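Local coordinates for extracellular protein 11-1 (PDB 6ZUS) that is a secreted, zinc-binding avirulence effector of the fungus Fulvia fulva, from a family linked genetically to plant resistance proteins, at residues 102-105 / 106-109. Numbering follows the deposited sequence.
Sequences KPYT and ERVL
Lys102 and Glu106, one turn apart, form a salt bridge with a weak hydrogen bond, Lys102 NZ lying 3.4 Å from Glu106 OE2. The bend at the lysine's end (chi4 -45°) brings NZ to the carboxylate, and a water joins the pair, accepting from Lys102 NZ (3.1 Å) and donating to Glu106 OE2 (2.7 Å). OE2 also receives the backbone N-H of Trp113, beyond the helix. Successive i to i+4 backbone hydrogen bonds run from Glu106 N to Lys102 O (3.0 Å) through to Leu109 N to Thr105 O (2.8 Å). They belong to helix 101-109, which rests on the four-stranded antiparallel sheet: Thr105 and Leu109 reach Leu11 and Ser129 on two strands, and Tyr104 touches Ala82 and Val85 on a third. CG2 of Val108 makes a CH-pi contact over one face of the Tyr104 ring, toward CE1, 3.9 Å from the centroid and 27° off the normal; Tyr104 OH is hydrogen-bonded to Gln48 OE1. Arg107 folds back at chi3 (-53°), so that Tyr104 CA lies under one guanidinium face, 3.8 Å from its plane and toward the rim, with NH2 near the Tyr104 ring edge; NE is salt-bridged to Asp45, and NH1 hydrogen-bonded to Asp98 O.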
ATOM      1  N   LYS A 102       7.718   6.784  -1.920  1.00 18.38           N
ATOM      2  CA  LYS A 102       6.689   7.147  -2.928  1.00 20.32           C
ATOM      3  C   LYS A 102       6.847   6.342  -4.227  1.00 19.25           C
ATOM      4  O   LYS A 102       5.929   5.607  -4.622  1.00 19.65           O
ATOM      5  CB  LYS A 102       6.705   8.645  -3.169  1.00 20.93           C
ATOM      6  CG  LYS A 102       5.850   9.081  -4.330  1.00 24.63           C
ATOM      7  CD  LYS A 102       5.990  10.575  -4.499  1.00 29.97           C
ATOM      8  CE  LYS A 102       4.999  11.229  -5.425  1.00 36.04           C
ATOM      9  NZ  LYS A 102       4.848  10.465  -6.668  1.00 48.93           N
ATOM     10  N   PRO A 103       7.984   6.440  -4.963  1.00 20.19           N
ATOM     11  CA  PRO A 103       8.128   5.722  -6.236  1.00 18.94           C
ATOM     12  C   PRO A 103       8.049   4.206  -6.019  1.00 18.34           C
ATOM     13  O   PRO A 103       7.441   3.539  -6.874  1.00 19.48           O
ATOM     14  CB  PRO A 103       9.486   6.191  -6.821  1.00 21.62           C
ATOM     15  CG  PRO A 103      10.218   6.781  -5.656  1.00 21.09           C
ATOM     16  CD  PRO A 103       9.149   7.325  -4.716  1.00 20.08           C
ATOM     17  N   TYR A 104       8.701   3.695  -4.961  1.00 17.46           N
ATOM     18  CA  TYR A 104       8.682   2.242  -4.646  1.00 18.48           C
ATOM     19  C   TYR A 104       7.221   1.781  -4.508  1.00 17.79           C
ATOM     20  O   TYR A 104       6.816   0.796  -5.129  1.00 17.82           O
ATOM     21  CB  TYR A 104       9.501   1.932  -3.397  1.00 18.24           C
ATOM     22  CG  TYR A 104       9.282   0.545  -2.859  1.00 17.58           C
ATOM     23  CD1 TYR A 104       9.872  -0.586  -3.420  1.00 18.64           C
ATOM     24  CD2 TYR A 104       8.486   0.342  -1.749  1.00 19.27           C
ATOM     25  CE1 TYR A 104       9.634  -1.866  -2.935  1.00 19.05           C
ATOM     26  CE2 TYR A 104       8.231  -0.925  -1.250  1.00 18.63           C
ATOM     27  CZ  TYR A 104       8.802  -2.038  -1.833  1.00 20.19           C
ATOM     28  OH  TYR A 104       8.494  -3.252  -1.293  1.00 21.66           O
ATOM     29  N   THR A 105       6.428   2.450  -3.661  1.00 17.19           N
ATOM     30  CA  THR A 105       5.010   2.083  -3.405  1.00 18.10           C
ATOM     31  C   THR A 105       4.238   2.093  -4.721  1.00 17.09           C
ATOM     32  O   THR A 105       3.477   1.147  -5.033  1.00 18.35           O
ATOM     33  CB  THR A 105       4.362   3.008  -2.360  1.00 19.39           C
ATOM     34  OG1 THR A 105       5.148   2.936  -1.164  1.00 18.34           O
ATOM     35  CG2 THR A 105       2.911   2.605  -2.170  1.00 18.80           C
ATOM     36  N   GLU A 106       4.423   3.134  -5.521  1.00 17.94           N
ATOM     37  CA  GLU A 106       3.683   3.250  -6.809  1.00 18.80           C
ATOM     38  C   GLU A 106       4.055   2.111  -7.768  1.00 17.72           C
ATOM     39  O   GLU A 106       3.118   1.582  -8.411  1.00 19.18           O
ATOM     40  CB  GLU A 106       3.898   4.633  -7.408  1.00 19.89           C
ATOM     41  CG  GLU A 106       3.226   5.686  -6.597  1.00 19.52           C
ATOM     42  CD  GLU A 106       3.355   7.088  -7.178  1.00 25.72           C
ATOM     43  OE1 GLU A 106       4.240   7.243  -8.077  1.00 29.41           O
ATOM     44  OE2 GLU A 106       2.538   8.002  -6.807  1.00 23.88           O
ATOM     45  N   ARG A 107       5.328   1.674  -7.801  1.00 19.58           N
ATOM     46  CA  ARG A 107       5.741   0.500  -8.637  1.00 20.16           C
ATOM     47  C   ARG A 107       5.123  -0.804  -8.118  1.00 21.30           C
ATOM     48  O   ARG A 107       4.627  -1.595  -8.925  1.00 24.73           O
ATOM     49  CB  ARG A 107       7.263   0.378  -8.745  1.00 20.12           C
ATOM     50  CG  ARG A 107       7.888   1.540  -9.525  1.00 19.84           C
ATOM     51  CD  ARG A 107       9.311   1.207  -9.948  1.00 21.75           C
ATOM     52  NE  ARG A 107      10.141   0.787  -8.817  1.00 19.93           N
ATOM     53  CZ  ARG A 107      10.824   1.607  -8.026  1.00 20.06           C
ATOM     54  NH1 ARG A 107      10.878   2.895  -8.294  1.00 21.25           N
ATOM     55  NH2 ARG A 107      11.523   1.118  -7.012  1.00 20.39           N
ATOM     56  N   VAL A 108       5.134  -1.013  -6.813  1.00 18.75           N
ATOM     57  CA  VAL A 108       4.730  -2.301  -6.196  1.00 18.87           C
ATOM     58  C   VAL A 108       3.196  -2.420  -6.173  1.00 18.81           C
ATOM     59  O   VAL A 108       2.697  -3.536  -6.438  1.00 18.82           O
ATOM     60  CB  VAL A 108       5.385  -2.405  -4.802  1.00 22.75           C
ATOM     61  CG1 VAL A 108       4.741  -3.470  -3.937  1.00 24.02           C
ATOM     62  CG2 VAL A 108       6.888  -2.627  -4.971  1.00 25.11           C
ATOM     63  N   LEU A 109       2.464  -1.374  -5.754  1.00 17.93           N
ATOM     64  CA  LEU A 109       0.989  -1.389  -5.624  1.00 18.94           C
ATOM     65  C   LEU A 109       0.325  -0.947  -6.937  1.00 19.44           C
ATOM     66  O   LEU A 109      -0.873  -1.304  -7.145  1.00 20.43           O
ATOM     67  CB  LEU A 109       0.533  -0.510  -4.444  1.00 18.16           C
ATOM     68  CG  LEU A 109       0.412  -1.237  -3.100  1.00 17.66           C
ATOM     69  CD1 LEU A 109       1.748  -1.793  -2.642  1.00 22.51           C
ATOM     70  CD2 LEU A 109      -0.182  -0.373  -2.004  1.00 18.89           C
TER
HETATM   71  O   HOH W   1       1.932  10.382  -5.771  1.00 36.03           O